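Local coordinates for protein methionine gamma-lyase (Trichomonas vaginalis, PDB 1E5E) that belongs to the Cys/Met metabolism family of pyridoxal-phosphate-dependent enzymes and assembles as four chains whose ligand pockets are built by more than one subunit, at residues Tyr56-Asn61 with Gly236-Thr241; Ala79-Ser84 with Gln231-Gly236; Thr208-Gly213 with Arg373-Ile378; Leu332-Val337 with Glu343-His348. All blocks are in the same frame, centred on the assembly; numbering follows the deposited sequence. Where two conformers were deposited one is given.

Interactions 1 and 2 lie side by side, their centres about 7 Å apart, on successive turns of helix 226-241: they share Gly236, and Ile237 of interaction 1 packs on Val81 and Thr83 of interaction 2. Interactions 3 and 4 form a second pair, about 10 Å between centres, joined through neighbouring strands 371-375 and 345-347 and bordering one PPJ molecule. Interaction 2 is on the opposite side of the chain's centre from both. Interaction 1 is about 28 Å, centre to centre, from interaction 3 and meets a different PPJ, the one that the second subunit holds with its own Thr208 and Arg373. Tyr56 and Arg58 of that subunit complete the pocket of interactions 3 and 4 in return.

Interaction 1: Tyr56-Asn61 with Gly236-Thr241; sequences YTRLGN and GIKDIT. With PPJ (N-(hydroxy{3-hydroxy-2-methyl-5-[(phosphonooxy)methyl]pyridin-4-yl}methyl)norvaline), chain G.
Ile237 brings its CG2 branch to 4.0 Å from the carbonyl O of Arg58, a light touch, while its CG1-CD1 branch runs toward Val81 and Thr83 of strand 79-83. The next residue, Lys238, carries most of the contact. Its carbonyl O receives a weak, strongly bent bond from Arg58 NH1 (3.1 Å, 121°), its CG lies at the edge of the guanidinium and in the plane of that group, and its CD presses on Leu59 CD2 at 3.5 Å, tight for two carbons. The Arg58 chain leaves with CG anti to the backbone N and bends at chi2 and again at chi3 (43°), which turns the edge of the guanidinium to a phosphate. There NE bonds to OP3 of PPJ at 2.6 Å and NH2 to OP2 at 2.8 Å, the second bond nearly straight (169°). Tyr56 adds its hydroxyl to OP2, modelled too close for its length to be trusted, and lays one ring face under CB of PPJ. The pocket belongs mainly to the second subunit, the shared-site arrangement of fold type I pyridoxal-phosphate enzymes. Further on, Asp239 OD1 takes Lys238 NZ on its syn side in a 2.8 Å salt bridge. Thr241 closes a pi-type turn: its N and its OG1, each 2.7 Å from Gly236 O, reach that oxygen from opposite faces of the carbonyl plane.

Interaction 2: Ala79-Ser84 with Gln231-Gly236; sequences ACVATS and QIRMVG
Arg233 leaves its helix with chi1 at 158°, CG anti to the backbone N, runs on extended through chi2 and bends at chi3 (30°), which lays the guanidinium across Val81. Val81 in turn has CG2 anti to its carbonyl carbon, and this methyl is the Val81 branch that meets the guanidinium. It sits 3.6 Å above the guanidinium plane, shifted toward the rim, 3.6 Å from Arg233 NH2 and 3.8 Å from Arg233 CZ, so that the flat group is covered on one face by a hydrocarbon branch. At the edge, near the plane, NH2 gives a weak, bent bond to the carbonyl O of Cys80 (3.1 Å, 134°). NH1 of the same group forms a salt bridge with Glu68 OE2, which also accepts the backbone N of Ala82, and one carboxylate oxygen thus ties the arginine to the strand. Strand 79-83 is the outermost strand, within this chain, of the seven-stranded mixed sheet in the large domain, bonded antiparallel to strand 220-224. Val81 points toward helix 226-241, whereas Cys80 points away from it and packs on helix 62-75, leaving the strand between two helices. Ile232, one residue before the arginine, also points toward the strand and packs on Ile222.

Interaction 3: Thr208-Gly213 with Arg373-Ile378; sequences TKYING and RLSVGI. With PPJ (N-(hydroxy{3-hydroxy-2-methyl-5-[(phosphonooxy)methyl]pyridin-4-yl}methyl)norvaline), chain C.
Tyr210 and Ser375 meet through their hydroxyls, the serine oxygen placed obliquely to the phenol ring. The OH to OG separation of 3.3 Å makes at most a weak bond. Each group is better served by others: Tyr210 OH by Ser310 OG, and Ser375 OG by the backbone N of Gly340. The CB of Tyr210 does not aim at strand 371-375, but with CG anti to the carbonyl carbon (chi1 -71°) the ring carries the hydroxyl across to it. That strand runs through the small sheet of the C-terminal domain, and Arg373 and Ser375, two residues apart, both point from it toward the loop at 208-213; loop and strand each contribute to the ligand pocket, the one with Thr208 and Lys209, the other with Arg373. Arg373 meets the PPJ carboxylate edge-on, with carboxylate carbon C in the guanidinium plane. NH1 bonds to O at 2.7 Å (165°) and NH2 to OXT at 2.9 Å (169°), a two-pronged grip of nearly straight bonds that fixes the carboxylate's rotation. Asn158 OD1 takes NH1 as well and so helps to position the arginine. From the loop, Thr208 OG1 holds OP1 of the phosphate at 2.7 Å. Between these two ends of PPJ lies Lys209, modelled in two conformers, one of which brings CE and NZ close to C4A and CA; its amine is hydrogen-bonded to Ser338 OG and to Tyr56 OH of the second subunit.

Interaction 4: Leu332-Val337 with Glu343-His348; sequences LITLAV and ESLIQH. With PPJ (N-(hydroxy{3-hydroxy-2-methyl-5-[(phosphonooxy)methyl]pyridin-4-yl}methyl)norvaline), chain C.
Thr334 N gives Ser344 O a nearly straight bond (3.0 Å, 169°). Ser344 O also accepts from a water at 2.9 Å. That water also donates to Leu332 O and takes the hydroxyl proton of Thr334 OG1 at 2.6 Å, so one molecule satisfies three polar atoms where the two segments begin to pair. Thr334 O in turn receives Ile346 N at 2.8 Å, with a CA-H of Leu345 as a further, softer donor. Ile346 O takes a weak bond from Ala336 N at 3.4 Å and a CA-H contact from Leu335. Ser344 OG and Gln347 NE2 have partners outside the segments, Glu379 and Thr353. Carbon fills the rest, with Leu345 CD2 alongside Thr334 CB at 3.6 Å and, on the other face, Ile333 CG2 against Ile346 CB at 3.7 Å. Beyond the paired residues Val337 leads to the ligand, its CB 3.8 Å from OXT of PPJ. Leu335 bonds on through its backbone to the second subunit. Thr334 with Leu345 and Leu335 with Ile346 make a parallel pair, in which strand 334-335 is the outermost, within this chain, of the small mixed sheet in the C-terminal domain of a fold type I enzyme.

Interaction 1: Tyr56-Asn61 with Gly236-Thr241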
# COMPACT_ATOMS: atom_id res chain seq x y z
N TYR A 56 15.61 -5.14 -12.87
CA TYR A 56 15.63 -4.05 -11.88
C TYR A 56 14.48 -3.11 -12.20
O TYR A 56 14.27 -2.80 -13.39
CB TYR A 56 16.95 -3.30 -12.00
CG TYR A 56 17.22 -2.23 -10.96
CD1 TYR A 56 17.47 -2.58 -9.63
CD2 TYR A 56 17.25 -0.88 -11.31
CE1 TYR A 56 17.76 -1.61 -8.67
CE2 TYR A 56 17.51 0.09 -10.36
CZ TYR A 56 17.78 -0.29 -9.05
OH TYR A 56 18.14 0.69 -8.14
N THR A 57 13.73 -2.66 -11.21
CA THR A 57 12.54 -1.83 -11.44
C THR A 57 12.69 -0.52 -12.17
O THR A 57 11.75 -0.14 -12.89
CB THR A 57 11.77 -1.70 -10.10
OG1 THR A 57 11.31 -3.05 -9.85
CG2 THR A 57 10.60 -0.73 -10.14
N ARG A 58 13.85 0.13 -12.18
CA ARG A 58 14.08 1.32 -13.00
C ARG A 58 14.02 0.86 -14.47
O ARG A 58 13.60 1.66 -15.30
CB ARG A 58 15.40 2.06 -12.77
CG ARG A 58 15.66 3.24 -13.76
CD ARG A 58 16.48 4.42 -13.15
NE ARG A 58 17.59 3.83 -12.36
CZ ARG A 58 18.63 3.21 -12.90
NH1 ARG A 58 18.76 3.14 -14.22
NH2 ARG A 58 19.53 2.67 -12.11
N LEU A 59 14.43 -0.36 -14.78
CA LEU A 59 14.42 -0.88 -16.13
C LEU A 59 13.14 -1.56 -16.56
O LEU A 59 12.90 -1.60 -17.79
CB LEU A 59 15.56 -1.91 -16.31
CG LEU A 59 16.94 -1.52 -15.74
CD1 LEU A 59 17.95 -2.64 -15.99
CD2 LEU A 59 17.44 -0.22 -16.36
N GLY A 60 12.34 -2.11 -15.67
CA GLY A 60 11.08 -2.75 -16.05
C GLY A 60 10.56 -3.50 -14.80
O GLY A 60 11.42 -3.85 -13.97
N ASN A 61 9.26 -3.77 -14.75
CA ASN A 61 8.68 -4.45 -13.59
C ASN A 61 7.37 -5.04 -14.06
O ASN A 61 6.65 -4.46 -14.89
CB ASN A 61 8.51 -3.37 -12.50
CG ASN A 61 7.79 -3.92 -11.28
OD1 ASN A 61 6.58 -4.15 -11.33
ND2 ASN A 61 8.47 -4.14 -10.16
N GLY A 236 15.54 8.03 -22.00
CA GLY A 236 14.68 8.95 -21.25
C GLY A 236 14.41 8.53 -19.81
O GLY A 236 14.34 9.39 -18.92
N ILE A 237 14.03 7.27 -19.61
CA ILE A 237 13.67 6.81 -18.27
C ILE A 237 14.90 6.44 -17.45
O ILE A 237 15.11 6.92 -16.35
CB ILE A 237 12.73 5.59 -18.33
CG1 ILE A 237 11.43 5.92 -19.11
CG2 ILE A 237 12.36 5.14 -16.91
CD1 ILE A 237 10.75 7.17 -18.63
N LYS A 238 15.68 5.54 -18.00
CA LYS A 238 16.83 4.95 -17.35
C LYS A 238 17.90 5.96 -16.98
O LYS A 238 18.47 5.78 -15.91
CB LYS A 238 17.40 3.80 -18.20
CG LYS A 238 18.69 3.18 -17.66
CD LYS A 238 19.15 1.96 -18.46
CE LYS A 238 20.21 2.32 -19.50
NZ LYS A 238 21.31 3.15 -18.90
N ASP A 239 18.23 6.95 -17.78
CA ASP A 239 19.30 7.88 -17.47
C ASP A 239 18.81 9.31 -17.24
O ASP A 239 19.30 9.91 -16.30
CB ASP A 239 20.37 8.03 -18.57
CG ASP A 239 21.01 6.71 -18.93
OD1 ASP A 239 20.95 5.77 -18.11
OD2 ASP A 239 21.61 6.55 -20.02
N ILE A 240 18.02 9.81 -18.19
CA ILE A 240 17.75 11.25 -18.16
C ILE A 240 16.71 11.66 -17.14
O ILE A 240 16.95 12.70 -16.54
CB ILE A 240 17.32 11.75 -19.57
CG1 ILE A 240 18.48 11.46 -20.54
CG2 ILE A 240 16.92 13.20 -19.53
CD1 ILE A 240 18.24 11.81 -21.99
N THR A 241 15.54 11.04 -17.09
CA THR A 241 14.59 11.57 -16.10
C THR A 241 14.70 10.79 -14.79
O THR A 241 14.22 11.25 -13.77
CB THR A 241 13.14 11.54 -16.59
OG1 THR A 241 12.77 10.20 -16.92
CG2 THR A 241 13.03 12.44 -17.82
N1 PPJ G . 24.10 5.86 -7.55
C2 PPJ G . 24.68 4.70 -7.21
C6 PPJ G . 22.90 5.81 -8.23
C2A PPJ G . 25.96 4.67 -6.58
C3 PPJ G . 24.06 3.49 -7.59
O3 PPJ G . 24.76 2.45 -7.19
C4 PPJ G . 22.73 3.41 -8.09
C4A PPJ G . 22.04 2.13 -7.97
C5 PPJ G . 22.19 4.62 -8.52
N PPJ G . 22.76 1.20 -8.75
C5A PPJ G . 20.96 4.82 -9.25
OP4 PPJ G . 20.05 4.77 -8.32
P PPJ G . 18.68 4.11 -8.86
OP1 PPJ G . 17.70 4.25 -7.62
OP2 PPJ G . 18.93 2.66 -9.36
OP3 PPJ G . 18.13 5.00 -10.07
CA PPJ G . 22.41 -0.12 -8.85
CB PPJ G . 21.40 -0.45 -9.86
C PPJ G . 23.41 -1.10 -8.65
CG PPJ G . 21.69 -0.28 -11.30
CD PPJ G . 21.95 -1.60 -11.88
O PPJ G . 24.67 -0.83 -8.84
OXT PPJ G . 23.16 -2.40 -8.66

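Interaction 2: Ala79-Ser84 with Gln231-Gly236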
# COMPACT_ATOMS: atom_id res chain seq x y z
N ALA A 79 3.42 -0.11 -28.15
CA ALA A 79 4.03 -0.19 -26.83
C ALA A 79 3.56 0.99 -25.99
O ALA A 79 2.97 1.94 -26.52
CB ALA A 79 5.55 -0.22 -26.97
N CYS A 80 3.93 0.94 -24.73
CA CYS A 80 3.64 1.99 -23.77
C CYS A 80 4.68 1.91 -22.67
O CYS A 80 5.14 0.86 -22.21
CB CYS A 80 2.19 1.80 -23.22
SG CYS A 80 1.86 2.87 -21.79
N VAL A 81 5.15 3.04 -22.20
CA VAL A 81 6.11 3.23 -21.12
C VAL A 81 5.41 4.07 -20.04
O VAL A 81 4.86 5.12 -20.38
CB VAL A 81 7.34 3.98 -21.64
CG1 VAL A 81 8.33 4.32 -20.53
CG2 VAL A 81 8.05 3.18 -22.73
N ALA A 82 5.35 3.58 -18.82
CA ALA A 82 4.74 4.34 -17.73
C ALA A 82 5.77 5.15 -16.99
O ALA A 82 6.93 4.75 -17.04
CB ALA A 82 4.04 3.43 -16.67
N THR A 83 5.42 6.27 -16.40
CA THR A 83 6.38 7.09 -15.70
C THR A 83 5.72 7.58 -14.39
O THR A 83 4.55 7.29 -14.12
CB THR A 83 6.83 8.35 -16.46
OG1 THR A 83 5.67 9.17 -16.57
CG2 THR A 83 7.39 8.05 -17.85
N SER A 84 6.56 8.26 -13.60
CA SER A 84 6.07 8.72 -12.31
C SER A 84 5.43 10.10 -12.37
O SER A 84 5.10 10.63 -11.31
CB SER A 84 7.11 8.57 -11.19
OG SER A 84 8.12 9.54 -11.30
N GLN A 231 13.83 3.19 -27.14
CA GLN A 231 14.86 4.21 -26.92
C GLN A 231 14.50 5.09 -25.73
O GLN A 231 15.36 5.48 -24.91
CB GLN A 231 15.12 5.05 -28.18
CG GLN A 231 15.28 4.38 -29.52
CD GLN A 231 15.23 5.36 -30.69
OE1 GLN A 231 14.50 5.19 -31.69
NE2 GLN A 231 15.99 6.45 -30.56
N ILE A 232 13.23 5.48 -25.62
CA ILE A 232 12.78 6.32 -24.50
C ILE A 232 12.99 5.62 -23.16
O ILE A 232 13.44 6.23 -22.18
CB ILE A 232 11.27 6.67 -24.64
CG1 ILE A 232 11.10 7.62 -25.84
CG2 ILE A 232 10.68 7.25 -23.35
CD1 ILE A 232 9.64 7.85 -26.25
N ARG A 233 12.78 4.32 -23.12
CA ARG A 233 12.94 3.55 -21.88
C ARG A 233 14.42 3.46 -21.51
O ARG A 233 14.80 3.79 -20.39
CB ARG A 233 12.18 2.23 -22.03
CG ARG A 233 12.51 1.04 -21.23
CD ARG A 233 11.44 0.02 -20.92
NE ARG A 233 10.34 -0.19 -21.87
CZ ARG A 233 9.08 -0.18 -21.37
NH1 ARG A 233 8.92 0.05 -20.08
NH2 ARG A 233 8.01 -0.35 -22.15
N MET A 234 15.30 3.22 -22.49
CA MET A 234 16.71 3.05 -22.21
C MET A 234 17.44 4.35 -22.01
O MET A 234 18.48 4.32 -21.37
CB MET A 234 17.40 2.18 -23.25
CG MET A 234 16.94 0.72 -23.10
SD MET A 234 16.52 0.10 -21.46
CE MET A 234 18.04 -0.70 -20.97
N VAL A 235 17.01 5.47 -22.56
CA VAL A 235 17.61 6.77 -22.38
C VAL A 235 16.75 7.70 -21.54
O VAL A 235 17.21 8.18 -20.51
CB VAL A 235 17.85 7.43 -23.76
CG1 VAL A 235 18.39 8.85 -23.63
CG2 VAL A 235 18.82 6.58 -24.58
N GLY A 236 15.54 8.03 -22.00
CA GLY A 236 14.68 8.95 -21.25
C GLY A 236 14.41 8.53 -19.81
O GLY A 236 14.34 9.39 -18.92

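Interaction 3: Thr208-Gly213 with Arg373-Ile378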
# COMPACT_ATOMS: atom_id res chain seq x y z
N THR A 208 -2.31 10.71 -13.98
CA THR A 208 -2.80 11.33 -12.79
C THR A 208 -4.26 11.77 -12.92
O THR A 208 -4.96 11.97 -11.91
CB THR A 208 -2.01 12.63 -12.50
OG1 THR A 208 -0.61 12.33 -12.62
CG2 THR A 208 -2.37 13.28 -11.17
N LYS A 209 -4.72 11.97 -14.15
CA LYS A 209 -6.07 12.47 -14.37
C LYS A 209 -7.05 11.35 -14.60
O LYS A 209 -7.20 10.55 -13.66
CB LYS A 209 -6.06 13.50 -15.52
CG LYS A 209 -4.87 14.45 -15.49
CD LYS A 209 -4.67 15.06 -14.12
CE LYS A 209 -3.68 16.21 -14.08
NZ LYS A 209 -3.30 16.46 -12.66
N TYR A 210 -7.77 11.31 -15.72
CA TYR A 210 -8.85 10.36 -15.92
C TYR A 210 -8.47 8.88 -15.83
O TYR A 210 -9.24 8.10 -15.30
CB TYR A 210 -9.47 10.57 -17.33
CG TYR A 210 -10.26 11.86 -17.39
CD1 TYR A 210 -11.52 11.98 -16.85
CD2 TYR A 210 -9.71 12.99 -17.97
CE1 TYR A 210 -12.22 13.18 -16.91
CE2 TYR A 210 -10.39 14.20 -18.04
CZ TYR A 210 -11.66 14.29 -17.50
OH TYR A 210 -12.34 15.50 -17.56
N ILE A 211 -7.35 8.46 -16.39
CA ILE A 211 -6.95 7.07 -16.47
C ILE A 211 -6.93 6.43 -15.06
O ILE A 211 -7.69 5.49 -14.82
CB ILE A 211 -5.65 6.88 -17.27
CG1 ILE A 211 -5.86 7.21 -18.77
CG2 ILE A 211 -5.16 5.43 -17.13
CD1 ILE A 211 -4.61 7.36 -19.61
N ASN A 212 -6.22 6.98 -14.11
CA ASN A 212 -6.26 6.55 -12.73
C ASN A 212 -7.64 6.92 -12.19
O ASN A 212 -8.29 6.06 -11.60
CB ASN A 212 -5.18 7.18 -11.88
CG ASN A 212 -5.29 6.68 -10.44
OD1 ASN A 212 -5.20 5.45 -10.30
ND2 ASN A 212 -5.53 7.60 -9.52
N GLY A 213 -8.06 8.15 -12.42
CA GLY A 213 -9.36 8.67 -12.09
C GLY A 213 -9.78 8.83 -10.65
O GLY A 213 -10.96 9.11 -10.37
N ARG A 373 -11.66 26.88 -15.04
CA ARG A 373 -11.63 25.54 -15.64
C ARG A 373 -12.30 24.53 -14.71
O ARG A 373 -11.98 24.42 -13.52
CB ARG A 373 -10.21 25.13 -16.01
CG ARG A 373 -10.09 23.83 -16.79
CD ARG A 373 -8.64 23.27 -16.75
NE ARG A 373 -8.35 22.77 -15.39
CZ ARG A 373 -7.13 22.36 -15.00
NH1 ARG A 373 -6.10 22.38 -15.84
NH2 ARG A 373 -6.96 21.94 -13.75
N LEU A 374 -13.15 23.66 -15.23
CA LEU A 374 -13.93 22.73 -14.43
C LEU A 374 -13.71 21.32 -14.98
O LEU A 374 -13.79 21.23 -16.20
CB LEU A 374 -15.42 23.06 -14.49
CG LEU A 374 -16.45 22.11 -13.91
CD1 LEU A 374 -16.38 22.02 -12.38
CD2 LEU A 374 -17.86 22.57 -14.35
N SER A 375 -13.60 20.34 -14.10
CA SER A 375 -13.46 18.97 -14.49
C SER A 375 -14.62 18.26 -13.78
O SER A 375 -14.67 18.41 -12.57
CB SER A 375 -12.15 18.30 -13.99
OG SER A 375 -12.07 17.01 -14.61
N VAL A 376 -15.60 17.80 -14.51
CA VAL A 376 -16.83 17.31 -13.87
C VAL A 376 -16.62 15.84 -13.49
O VAL A 376 -16.16 15.08 -14.35
CB VAL A 376 -17.99 17.43 -14.87
CG1 VAL A 376 -19.28 16.79 -14.39
CG2 VAL A 376 -18.23 18.91 -15.19
N GLY A 377 -17.08 15.45 -12.33
CA GLY A 377 -17.01 14.08 -11.84
C GLY A 377 -18.36 13.36 -11.96
O GLY A 377 -19.17 13.72 -12.81
N ILE A 378 -18.59 12.36 -11.10
CA ILE A 378 -19.76 11.51 -11.20
C ILE A 378 -20.81 11.72 -10.11
O ILE A 378 -21.70 10.88 -9.92
CB ILE A 378 -19.37 10.02 -11.24
CG1 ILE A 378 -18.60 9.70 -9.94
CG2 ILE A 378 -18.49 9.76 -12.48
CD1 ILE A 378 -18.00 8.29 -10.00
N1 PPJ C . -0.38 17.10 -19.46
C2 PPJ C . -1.58 17.67 -19.21
C6 PPJ C . 0.59 17.05 -18.50
C2A PPJ C . -2.47 18.15 -20.18
C3 PPJ C . -1.82 18.03 -17.87
O3 PPJ C . -2.92 18.70 -17.68
C4 PPJ C . -0.90 17.79 -16.84
C4A PPJ C . -1.25 18.21 -15.52
C5 PPJ C . 0.38 17.34 -17.15
N PPJ C . -2.12 19.21 -15.25
C5A PPJ C . 1.34 16.90 -16.18
OP4 PPJ C . 0.97 15.76 -15.70
P PPJ C . 1.48 15.51 -14.21
OP1 PPJ C . 1.01 14.03 -13.87
OP2 PPJ C . 0.83 16.57 -13.27
OP3 PPJ C . 3.06 15.61 -14.11
CA PPJ C . -2.53 19.57 -14.01
CB PPJ C . -1.59 19.72 -12.89
C PPJ C . -3.50 20.62 -14.01
CG PPJ C . -0.58 20.80 -12.83
CD PPJ C . -1.05 21.84 -11.94
O PPJ C . -3.81 21.14 -15.15
OXT PPJ C . -4.39 20.73 -13.06

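Interaction 4: Leu332-Val337 with Glu343-His348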
# COMPACT_ATOMS: atom_id res chain seq x y z
N LEU A 332 -20.02 22.00 -3.31
CA LEU A 332 -19.93 20.59 -3.68
C LEU A 332 -18.70 20.38 -4.56
O LEU A 332 -17.90 19.46 -4.35
CB LEU A 332 -21.24 20.18 -4.32
CG LEU A 332 -21.28 18.76 -4.93
CD1 LEU A 332 -20.96 17.73 -3.86
CD2 LEU A 332 -22.62 18.57 -5.60
N ILE A 333 -18.54 21.29 -5.52
CA ILE A 333 -17.39 21.27 -6.42
C ILE A 333 -16.15 21.66 -5.60
O ILE A 333 -16.29 22.50 -4.70
CB ILE A 333 -17.62 22.17 -7.63
CG1 ILE A 333 -18.84 21.56 -8.36
CG2 ILE A 333 -16.41 22.14 -8.57
CD1 ILE A 333 -19.64 22.54 -9.16
N THR A 334 -15.04 20.98 -5.81
CA THR A 334 -13.85 21.15 -5.01
C THR A 334 -12.82 22.05 -5.66
O THR A 334 -12.55 21.91 -6.85
CB THR A 334 -13.21 19.75 -4.74
OG1 THR A 334 -14.17 18.97 -3.98
CG2 THR A 334 -11.95 19.87 -3.91
N LEU A 335 -12.34 23.02 -4.90
CA LEU A 335 -11.36 23.99 -5.37
C LEU A 335 -9.95 23.45 -5.18
O LEU A 335 -9.43 23.43 -4.07
CB LEU A 335 -11.51 25.26 -4.51
CG LEU A 335 -10.56 26.40 -4.79
CD1 LEU A 335 -10.70 26.89 -6.23
CD2 LEU A 335 -10.86 27.57 -3.82
N ALA A 336 -9.31 23.03 -6.23
CA ALA A 336 -7.98 22.46 -6.21
C ALA A 336 -7.54 22.29 -7.65
O ALA A 336 -8.44 22.24 -8.50
CB ALA A 336 -8.14 21.04 -5.58
N VAL A 337 -6.27 22.14 -7.95
CA VAL A 337 -5.87 21.91 -9.34
C VAL A 337 -5.99 20.39 -9.58
O VAL A 337 -6.43 19.66 -8.70
CB VAL A 337 -4.49 22.47 -9.66
CG1 VAL A 337 -4.47 23.98 -9.35
CG2 VAL A 337 -3.41 21.78 -8.82
N GLU A 343 -14.60 13.03 -8.19
CA GLU A 343 -15.19 14.25 -7.65
C GLU A 343 -14.88 15.42 -8.62
O GLU A 343 -13.82 15.47 -9.24
CB GLU A 343 -14.67 14.54 -6.27
CG GLU A 343 -13.33 15.22 -6.35
CD GLU A 343 -12.21 14.27 -6.02
OE1 GLU A 343 -11.90 13.36 -6.82
OE2 GLU A 343 -11.73 14.61 -4.89
N SER A 344 -15.82 16.35 -8.71
CA SER A 344 -15.68 17.49 -9.60
C SER A 344 -14.69 18.51 -9.03
O SER A 344 -14.73 18.80 -7.84
CB SER A 344 -17.05 18.14 -9.80
OG SER A 344 -17.96 17.27 -10.44
N LEU A 345 -13.79 18.97 -9.89
CA LEU A 345 -12.72 19.87 -9.44
C LEU A 345 -12.81 21.18 -10.22
O LEU A 345 -13.08 21.12 -11.43
CB LEU A 345 -11.32 19.25 -9.64
CG LEU A 345 -11.00 18.04 -8.73
CD1 LEU A 345 -9.68 17.36 -9.12
CD2 LEU A 345 -10.94 18.47 -7.27
N ILE A 346 -12.39 22.31 -9.65
CA ILE A 346 -12.45 23.57 -10.35
C ILE A 346 -11.28 24.46 -9.99
O ILE A 346 -10.94 24.46 -8.81
CB ILE A 346 -13.79 24.30 -10.04
CG1 ILE A 346 -14.09 25.40 -11.08
CG2 ILE A 346 -13.86 24.85 -8.62
CD1 ILE A 346 -15.48 25.97 -10.86
N GLN A 347 -10.81 25.34 -10.87
CA GLN A 347 -9.67 26.21 -10.55
C GLN A 347 -9.61 27.40 -11.51
O GLN A 347 -10.36 27.46 -12.49
CB GLN A 347 -8.35 25.44 -10.63
CG GLN A 347 -8.00 24.83 -11.99
CD GLN A 347 -6.90 25.66 -12.65
OE1 GLN A 347 -6.22 26.47 -12.01
NE2 GLN A 347 -6.76 25.46 -13.95
N HIS A 348 -8.65 28.28 -11.23
CA HIS A 348 -8.56 29.54 -11.97
C HIS A 348 -7.20 29.56 -12.65
O HIS A 348 -6.20 29.83 -11.98
CB HIS A 348 -8.72 30.68 -10.94
CG HIS A 348 -8.51 32.03 -11.58
ND1 HIS A 348 -7.31 32.70 -11.54
CD2 HIS A 348 -9.35 32.77 -12.36
CE1 HIS A 348 -7.42 33.84 -12.21
NE2 HIS A 348 -8.65 33.91 -12.70
N1 PPJ C . -0.38 17.10 -19.46
C2 PPJ C . -1.58 17.67 -19.21
C6 PPJ C . 0.59 17.05 -18.50
C2A PPJ C . -2.47 18.15 -20.18
C3 PPJ C . -1.82 18.03 -17.87
O3 PPJ C . -2.92 18.70 -17.68
C4 PPJ C . -0.90 17.79 -16.84
C4A PPJ C . -1.25 18.21 -15.52
C5 PPJ C . 0.38 17.34 -17.15
N PPJ C . -2.12 19.21 -15.25
C5A PPJ C . 1.34 16.90 -16.18
OP4 PPJ C . 0.97 15.76 -15.70
P PPJ C . 1.48 15.51 -14.21
OP1 PPJ C . 1.01 14.03 -13.87
OP2 PPJ C . 0.83 16.57 -13.27
OP3 PPJ C . 3.06 15.61 -14.11
CA PPJ C . -2.53 19.57 -14.01
CB PPJ C . -1.59 19.72 -12.89
C PPJ C . -3.50 20.62 -14.01
CG PPJ C . -0.58 20.80 -12.83
CD PPJ C . -1.05 21.84 -11.94
O PPJ C . -3.81 21.14 -15.15
OXT PPJ C . -4.39 20.73 -13.06
O HOH W 1 -16.00 17.83 -5.48